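Local atomic coordinates of homoserine O-acetyltransferase (PDB entry 3I1I), a protein that probably catalyses the transfer of an acetyl group from acetyl-CoA to the side-chain hydroxyl of homoserine, a step towards methionine. Residues Val44-Tyr50 with Leu148-Pro154; Ala133-Cys137 with Gln163-Tyr168; Met229-Asp233 with Gln317-Gln321. Residues are numbered along the deposited sequence.

Overall arrangement
The centres of interactions 1 and 2 lie about 11 Å apart and the two contacts touch, with Leu46, Cys48 and Leu148 of interaction 1 packing on Gln136 and Trp164 of interaction 2. Their segments alternate along the chain, in the order 44-50, 133-137, 148-154, 163-168. Interaction 1 is within the central sheet of the alpha/beta hydrolase fold, and interaction 2 lies between two helices beside it. Interaction 3 comes later in the chain, its centre about 23 Å from that of interaction 1 and about 27 Å from that of interaction 2. Strand 150-154 leads into a probable nucleophile elbow, while interaction 3 holds Asp318, the likely acid of a Ser-His-Asp triad.

Interaction 1 of 3, residues Val44-Tyr50 with Leu148-Pro154; sequences VILICHY and LHAVMGP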
# COMPACT_ATOMS: atom_id res chain seq x y z
N VAL A 44 -14.89 -12.81 -36.80
CA VAL A 44 -14.18 -13.11 -35.55
C VAL A 44 -13.96 -11.87 -34.67
O VAL A 44 -13.44 -10.84 -35.13
CB VAL A 44 -12.80 -13.76 -35.82
CG1 VAL A 44 -12.12 -14.16 -34.49
CG2 VAL A 44 -12.95 -14.97 -36.78
N ILE A 45 -14.33 -11.99 -33.40
CA ILE A 45 -14.08 -10.98 -32.38
C ILE A 45 -13.23 -11.60 -31.29
O ILE A 45 -13.61 -12.62 -30.72
CB ILE A 45 -15.40 -10.47 -31.76
CG1 ILE A 45 -16.28 -9.85 -32.86
CG2 ILE A 45 -15.10 -9.48 -30.68
CD1 ILE A 45 -17.64 -9.20 -32.39
N LEU A 46 -12.08 -11.01 -31.02
CA LEU A 46 -11.21 -11.48 -29.95
C LEU A 46 -11.45 -10.61 -28.74
O LEU A 46 -11.42 -9.40 -28.86
CB LEU A 46 -9.74 -11.41 -30.39
CG LEU A 46 -8.69 -11.78 -29.33
CD1 LEU A 46 -8.88 -13.22 -28.81
CD2 LEU A 46 -7.29 -11.53 -29.87
N ILE A 47 -11.76 -11.23 -27.59
CA ILE A 47 -11.97 -10.58 -26.29
C ILE A 47 -10.74 -10.88 -25.43
O ILE A 47 -10.28 -12.01 -25.35
CB ILE A 47 -13.17 -11.21 -25.53
CG1 ILE A 47 -14.47 -11.15 -26.34
CG2 ILE A 47 -13.42 -10.51 -24.18
CD1 ILE A 47 -14.94 -9.80 -26.69
N CYS A 48 -10.23 -9.86 -24.75
CA CYS A 48 -9.07 -10.02 -23.89
C CYS A 48 -9.48 -9.76 -22.46
O CYS A 48 -10.23 -8.81 -22.19
CB CYS A 48 -8.04 -9.01 -24.29
SG CYS A 48 -7.60 -9.11 -26.03
N HIS A 49 -8.97 -10.57 -21.53
CA HIS A 49 -9.40 -10.50 -20.15
C HIS A 49 -8.59 -9.55 -19.25
O HIS A 49 -7.47 -9.18 -19.57
CB HIS A 49 -9.57 -11.91 -19.56
CG HIS A 49 -8.32 -12.54 -19.04
ND1 HIS A 49 -7.67 -12.10 -17.91
CD2 HIS A 49 -7.69 -13.68 -19.42
CE1 HIS A 49 -6.65 -12.90 -17.65
NE2 HIS A 49 -6.65 -13.88 -18.54
N TYR A 50 -9.20 -9.13 -18.15
CA TYR A 50 -8.59 -8.16 -17.24
C TYR A 50 -7.78 -8.87 -16.14
O TYR A 50 -7.80 -10.09 -16.04
CB TYR A 50 -9.64 -7.17 -16.64
CG TYR A 50 -10.75 -7.81 -15.86
CD1 TYR A 50 -10.63 -8.03 -14.49
CD2 TYR A 50 -11.92 -8.23 -16.49
CE1 TYR A 50 -11.66 -8.64 -13.74
CE2 TYR A 50 -12.96 -8.83 -15.77
CZ TYR A 50 -12.81 -9.02 -14.39
OH TYR A 50 -13.81 -9.59 -13.67
N LEU A 148 -9.40 -9.85 -37.88
CA LEU A 148 -10.36 -9.78 -36.81
C LEU A 148 -11.40 -8.72 -37.14
O LEU A 148 -11.05 -7.63 -37.53
CB LEU A 148 -9.67 -9.47 -35.49
CG LEU A 148 -8.62 -10.49 -35.02
CD1 LEU A 148 -7.94 -10.06 -33.72
CD2 LEU A 148 -9.23 -11.89 -34.90
N HIS A 149 -12.67 -9.03 -36.99
CA HIS A 149 -13.74 -8.04 -37.13
C HIS A 149 -13.58 -7.00 -36.02
O HIS A 149 -13.82 -5.82 -36.24
CB HIS A 149 -15.11 -8.72 -37.02
CG HIS A 149 -16.28 -7.82 -37.31
ND1 HIS A 149 -16.68 -7.50 -38.60
CD2 HIS A 149 -17.14 -7.18 -36.48
CE1 HIS A 149 -17.72 -6.68 -38.54
NE2 HIS A 149 -18.01 -6.48 -37.27
N ALA A 150 -13.16 -7.45 -34.84
CA ALA A 150 -12.87 -6.56 -33.69
C ALA A 150 -11.99 -7.27 -32.68
O ALA A 150 -12.03 -8.51 -32.57
CB ALA A 150 -14.17 -6.07 -32.95
N VAL A 151 -11.20 -6.47 -31.97
CA VAL A 151 -10.50 -6.90 -30.79
C VAL A 151 -10.89 -5.92 -29.66
O VAL A 151 -11.02 -4.74 -29.84
CB VAL A 151 -8.98 -6.92 -30.99
CG1 VAL A 151 -8.42 -5.50 -31.19
CG2 VAL A 151 -8.30 -7.61 -29.81
N MSE A 152 -11.09 -6.45 -28.47
CA MSE A 152 -11.64 -5.65 -27.39
C MSE A 152 -11.42 -6.28 -26.04
O MSE A 152 -11.14 -7.45 -25.93
CB MSE A 152 -13.12 -5.43 -27.60
CG MSE A 152 -13.90 -6.69 -27.74
SE MSE A 152 -15.75 -6.25 -28.36
CE MSE A 152 -16.37 -4.94 -26.87
N GLY A 153 -11.54 -5.43 -25.03
CA GLY A 153 -11.37 -5.82 -23.66
C GLY A 153 -11.43 -4.64 -22.69
O GLY A 153 -11.26 -3.45 -23.09
N PRO A 154 -11.70 -4.94 -21.40
CA PRO A 154 -11.67 -3.91 -20.37
C PRO A 154 -10.35 -3.93 -19.68
O PRO A 154 -9.81 -5.00 -19.46
CB PRO A 154 -12.78 -4.34 -19.42
CG PRO A 154 -12.67 -5.88 -19.43
CD PRO A 154 -12.29 -6.20 -20.90
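Leu148 enters beside Val44, its CD2 3.7 Å from Val44 CG1 and its CD1 4.0 Å from Leu46 CB. At His149 the backbone turns so that its N donates to Val44 O (2.7 Å), while its NE2 hydrogen-bonds to Leu369 O. Val44 O also receives a weak hydrogen bond from Ala150 N (3.4 Å). From Ala150 onward the two strands run parallel, 4.7 Å between axes, and Ala150 O accepts from Leu46 N (2.9 Å). Val151 shares a face with Leu46 and Cys48, its CG2 4.0 Å from Leu46 CD2 and 4.1 Å from Cys48 SG. Met152, a selenomethionine, reaches Leu46 O through its N (3.0 Å) and Cys48 N through its O (2.8 Å). Its side chain lies on the other face, CG 3.4 Å from Ile47 CD1. Gly153 keeps close to Cys48, where a CB would clash with Cys48 O, and begins a Gly-x-Ser-x-Gly sequence consistent with a nucleophile elbow. Pro154 CG meets Tyr50 CD2 at 3.8 Å. These are central strands of an alpha/beta hydrolase sheet: strand 87-91 flanks 44-48, helix 156-167 covers Leu46, Cys48 and Val151, and helix 362-370 covers Ile45, Ala150 and Met152.

Interaction 2 of 3, residues Ala133-Cys137 with Gln163-Tyr168; sequences ARMQC and QWAVHY. With GOL (glycerol), chain E.
The thiol of Cys137 sits almost squarely over the Tyr168 ring, SG 3.9 Å from the ring centroid and 17° off its normal, a sulfur-aromatic contact. The same sulfur stands obliquely 4.8 Å from the centroid of the six-membered Trp164 ring. The t rotamer of Cys137 and the m rotamer of Tyr168 (chi1 -66°, chi2 -71°) bring this about; Cys137 CB also packs on Trp164 CH2 (3.7 Å). Residues 133-137 are helical throughout. Residues 163-167 form the end of a second helix, and Tyr168 (phi/psi -129/60) is the first residue to leave it. The helix axes cross at -76° and approach to 10.5 Å, a separation spanned by side chains, among them Trp164 and Tyr168. Nearest in backbone are Ala133 and Trp164, CA to CA 6.0 Å, where Ala133 CB lies 3.7 Å from Trp164 CD1. Trp164 (chi1 -91°, chi2 92°) extends its indole toward residues 133-137, so that NE1 donates to Gln136 OE1 at 2.8 Å; Gln136 is m, t. Arg134 (chi1 m, chi2 -124°, chi3 t) brings NH1 back to donate to Tyr168 OH (3.0 Å) and to O3 of a glycerol, probably from the crystallisation liquor (3.1 Å), which donates to His167 O (3.2 Å). Arg134 NE forms a salt bridge with Glu20. Helix 129-142 belongs to the beta-alpha-beta crossover of the alpha/beta hydrolase fold from strand 87-91 to strand 150-154, passing over strand 44-48. Accordingly Gln136 touches Leu46 and Cys48 and donates through NE2 to Thr91, Met135 packs on strand 24-34, and Trp164 rests on Leu46.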
# COMPACT_ATOMS: atom_id res chain seq x y z
N ALA A 133 -0.46 -10.44 -26.83
CA ALA A 133 -0.96 -10.18 -28.15
C ALA A 133 -0.19 -11.06 -29.19
O ALA A 133 -0.80 -11.62 -30.10
CB ALA A 133 -0.85 -8.68 -28.47
N ARG A 134 1.12 -11.20 -29.04
CA ARG A 134 1.88 -12.03 -29.99
C ARG A 134 1.47 -13.51 -29.90
O ARG A 134 1.32 -14.17 -30.92
CB ARG A 134 3.38 -11.89 -29.80
CG ARG A 134 3.90 -10.43 -29.89
CD ARG A 134 4.95 -10.33 -30.95
NE ARG A 134 5.62 -9.03 -31.06
CZ ARG A 134 5.33 -8.09 -31.98
NH1 ARG A 134 4.34 -8.24 -32.88
NH2 ARG A 134 6.05 -6.97 -31.97
N MSE A 135 1.24 -14.00 -28.69
CA MSE A 135 0.79 -15.36 -28.54
C MSE A 135 -0.60 -15.55 -29.12
O MSE A 135 -0.80 -16.46 -29.89
CB MSE A 135 0.81 -15.78 -27.09
CG MSE A 135 2.21 -16.07 -26.62
SE MSE A 135 2.22 -16.23 -24.69
CE MSE A 135 0.86 -17.65 -24.52
N GLN A 136 -1.55 -14.67 -28.79
CA GLN A 136 -2.88 -14.74 -29.34
C GLN A 136 -2.89 -14.77 -30.89
O GLN A 136 -3.65 -15.51 -31.51
CB GLN A 136 -3.68 -13.54 -28.88
CG GLN A 136 -4.11 -13.57 -27.42
CD GLN A 136 -4.81 -12.27 -27.04
OE1 GLN A 136 -4.46 -11.20 -27.54
NE2 GLN A 136 -5.82 -12.38 -26.20
N CYS A 137 -2.04 -13.94 -31.48
CA CYS A 137 -1.94 -13.87 -32.90
C CYS A 137 -1.48 -15.20 -33.53
O CYS A 137 -1.98 -15.57 -34.60
CB CYS A 137 -0.97 -12.77 -33.28
SG CYS A 137 -0.97 -12.46 -35.02
N GLN A 163 -2.46 -3.16 -28.03
CA GLN A 163 -1.22 -3.70 -28.60
C GLN A 163 -1.50 -4.40 -29.95
O GLN A 163 -0.76 -4.22 -30.92
CB GLN A 163 -0.54 -4.62 -27.60
CG GLN A 163 0.06 -3.90 -26.39
CD GLN A 163 1.31 -3.10 -26.75
OE1 GLN A 163 1.55 -2.79 -27.92
NE2 GLN A 163 2.11 -2.76 -25.74
N TRP A 164 -2.62 -5.09 -30.06
CA TRP A 164 -3.09 -5.59 -31.35
C TRP A 164 -3.27 -4.50 -32.42
O TRP A 164 -2.79 -4.64 -33.56
CB TRP A 164 -4.46 -6.28 -31.20
CG TRP A 164 -4.38 -7.71 -30.93
CD1 TRP A 164 -4.35 -8.29 -29.73
CD2 TRP A 164 -4.36 -8.76 -31.90
NE1 TRP A 164 -4.32 -9.64 -29.87
CE2 TRP A 164 -4.31 -9.96 -31.20
CE3 TRP A 164 -4.37 -8.80 -33.29
CZ2 TRP A 164 -4.28 -11.19 -31.83
CZ3 TRP A 164 -4.35 -10.03 -33.92
CH2 TRP A 164 -4.28 -11.20 -33.20
N ALA A 165 -3.98 -3.44 -32.06
CA ALA A 165 -4.24 -2.35 -32.99
C ALA A 165 -2.93 -1.68 -33.47
O ALA A 165 -2.78 -1.34 -34.65
CB ALA A 165 -5.18 -1.34 -32.36
N VAL A 166 -1.99 -1.51 -32.56
CA VAL A 166 -0.70 -0.92 -32.91
C VAL A 166 0.15 -1.90 -33.76
O VAL A 166 0.62 -1.55 -34.81
CB VAL A 166 0.08 -0.47 -31.64
CG1 VAL A 166 1.52 -0.13 -31.97
CG2 VAL A 166 -0.63 0.71 -30.99
N HIS A 167 0.29 -3.14 -33.30
CA HIS A 167 1.27 -4.02 -33.90
C HIS A 167 0.77 -4.96 -34.97
O HIS A 167 1.59 -5.52 -35.66
CB HIS A 167 2.01 -4.77 -32.82
CG HIS A 167 2.88 -3.89 -32.00
ND1 HIS A 167 4.21 -3.66 -32.31
CD2 HIS A 167 2.61 -3.11 -30.93
CE1 HIS A 167 4.73 -2.81 -31.43
NE2 HIS A 167 3.77 -2.45 -30.59
N TYR A 168 -0.54 -5.12 -35.15
CA TYR A 168 -1.05 -5.94 -36.22
C TYR A 168 -2.07 -5.18 -36.99
O TYR A 168 -3.23 -5.59 -37.12
CB TYR A 168 -1.62 -7.24 -35.66
CG TYR A 168 -0.58 -8.11 -35.04
CD1 TYR A 168 0.36 -8.76 -35.83
CD2 TYR A 168 -0.50 -8.24 -33.68
CE1 TYR A 168 1.36 -9.55 -35.26
CE2 TYR A 168 0.50 -9.05 -33.07
CZ TYR A 168 1.41 -9.69 -33.86
OH TYR A 168 2.35 -10.48 -33.25
C1 GOL E . 7.43 -4.88 -34.46
O1 GOL E . 8.26 -3.79 -34.77
C2 GOL E . 6.23 -4.64 -35.35
O2 GOL E . 6.50 -5.22 -36.61
C3 GOL E . 4.92 -5.16 -34.80
O3 GOL E . 4.61 -6.43 -35.34
O HOH W 1 2.97 -13.74 -33.46

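Interaction 3 of 3, residues Met229-Asp233 with Gln317-Gln321; sequences MNAFD and QDLLQ
Two irregular loops pack here through van der Waals contacts of two leucines and through bridging waters: residues 229-233, between helices 217-228 and 234-240, and residues 317-321, between strand 309-313 and helix 324-335. CA atoms approach to 5.8 Å for Asn230 and Leu319 and to 5.7 Å for Asp233 and Gln317. Phe232 (phi/psi -128/177) and Asp233 (-70/154) are extended. Leu320 (chi1 -74°, chi2 162°) places CD2 3.7 Å from Asn230 CB, while Leu319 (chi1 -62°, chi2 163°) brings CD1 within 3.4 Å of Phe232 O. Beside Asn230, Leu319 packs on Ile187 of a second subunit. One water donates to Asn230 O (2.7 Å) and weakly to Phe232 O (2.8 Å), and accepts from Leu319 N (3.1 Å). Another lies 2.8 Å from both Asp233 OD1 and Gln317 O. Asp233 (chi1 t) also sets OD1 3.3 Å from Gln317 CG and N-caps helix 234-240, its OD2 accepting from His235 N. Asp318 (chi1 -165°, t) accepts through OD1 from Leu320 N (2.7 Å) and Gln321 N (2.9 Å), making an Asx turn and Asx motif. Its OD2 accepts from His351 ND1, as the acid does in the Ser-His-Asp triad of alpha/beta hydrolases, a role Asp318 probably has here.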
# COMPACT_ATOMS: atom_id res chain seq x y z
N MSE A 229 -9.48 -0.83 -3.37
CA MSE A 229 -9.79 0.53 -2.95
C MSE A 229 -9.65 1.59 -4.05
O MSE A 229 -9.99 2.72 -3.80
CB MSE A 229 -8.96 0.97 -1.74
CG MSE A 229 -9.16 0.14 -0.50
SE MSE A 229 -11.01 0.00 0.04
CE MSE A 229 -11.44 1.94 0.25
N ASN A 230 -9.20 1.25 -5.25
CA ASN A 230 -9.29 2.20 -6.37
C ASN A 230 -10.23 1.77 -7.49
O ASN A 230 -10.36 2.46 -8.53
CB ASN A 230 -7.89 2.49 -6.92
CG ASN A 230 -7.08 3.35 -5.96
OD1 ASN A 230 -7.37 4.57 -5.79
ND2 ASN A 230 -6.11 2.70 -5.25
N ALA A 231 -10.90 0.64 -7.27
CA ALA A 231 -11.73 0.03 -8.31
C ALA A 231 -13.07 0.72 -8.48
O ALA A 231 -13.68 0.56 -9.51
CB ALA A 231 -11.91 -1.48 -8.06
N PHE A 232 -13.50 1.54 -7.52
CA PHE A 232 -14.84 2.16 -7.56
C PHE A 232 -14.70 3.69 -7.37
O PHE A 232 -13.59 4.16 -7.18
CB PHE A 232 -15.75 1.58 -6.48
CG PHE A 232 -15.98 0.08 -6.57
CD1 PHE A 232 -17.09 -0.44 -7.21
CD2 PHE A 232 -15.11 -0.81 -5.96
CE1 PHE A 232 -17.31 -1.84 -7.31
CE2 PHE A 232 -15.30 -2.21 -6.04
CZ PHE A 232 -16.41 -2.73 -6.72
N ASP A 233 -15.78 4.44 -7.44
CA ASP A 233 -15.78 5.87 -7.06
C ASP A 233 -15.64 5.95 -5.55
O ASP A 233 -16.02 5.03 -4.84
CB ASP A 233 -17.13 6.50 -7.41
CG ASP A 233 -17.18 8.00 -7.14
OD1 ASP A 233 -16.65 8.80 -7.97
OD2 ASP A 233 -17.78 8.40 -6.12
N GLN A 317 -15.56 8.44 -13.55
CA GLN A 317 -15.21 8.25 -12.16
C GLN A 317 -14.11 7.21 -11.94
O GLN A 317 -13.84 6.81 -10.80
CB GLN A 317 -16.46 7.83 -11.39
CG GLN A 317 -17.45 8.94 -11.15
CD GLN A 317 -18.27 9.31 -12.36
OE1 GLN A 317 -18.65 8.47 -13.20
NE2 GLN A 317 -18.54 10.59 -12.48
N ASP A 318 -13.47 6.75 -13.01
CA ASP A 318 -12.40 5.74 -12.89
C ASP A 318 -11.17 6.39 -12.30
O ASP A 318 -10.62 7.31 -12.92
CB ASP A 318 -12.04 5.19 -14.27
CG ASP A 318 -11.25 3.93 -14.22
OD1 ASP A 318 -10.45 3.69 -13.27
OD2 ASP A 318 -11.42 3.19 -15.20
N LEU A 319 -10.77 5.93 -11.11
CA LEU A 319 -9.57 6.38 -10.45
C LEU A 319 -8.32 5.67 -10.92
O LEU A 319 -7.17 6.15 -10.67
CB LEU A 319 -9.68 6.20 -8.95
CG LEU A 319 -10.78 6.95 -8.19
CD1 LEU A 319 -10.95 6.28 -6.80
CD2 LEU A 319 -10.50 8.45 -8.04
N LEU A 320 -8.48 4.49 -11.53
CA LEU A 320 -7.31 3.70 -11.97
C LEU A 320 -6.89 4.14 -13.35
O LEU A 320 -5.71 4.18 -13.65
CB LEU A 320 -7.60 2.20 -12.02
CG LEU A 320 -7.68 1.52 -10.66
CD1 LEU A 320 -8.41 0.18 -10.84
CD2 LEU A 320 -6.27 1.33 -10.05
N GLN A 321 -7.86 4.49 -14.17
CA GLN A 321 -7.62 4.83 -15.55
C GLN A 321 -8.32 6.15 -15.90
O GLN A 321 -9.43 6.15 -16.45
CB GLN A 321 -8.11 3.70 -16.46
CG GLN A 321 -7.31 2.36 -16.33
CD GLN A 321 -5.84 2.53 -16.63
OE1 GLN A 321 -5.41 3.49 -17.30
NE2 GLN A 321 -5.05 1.65 -16.08
O HOH W 2 -12.42 3.75 -9.70
O HOH W 3 -14.09 8.93 -9.06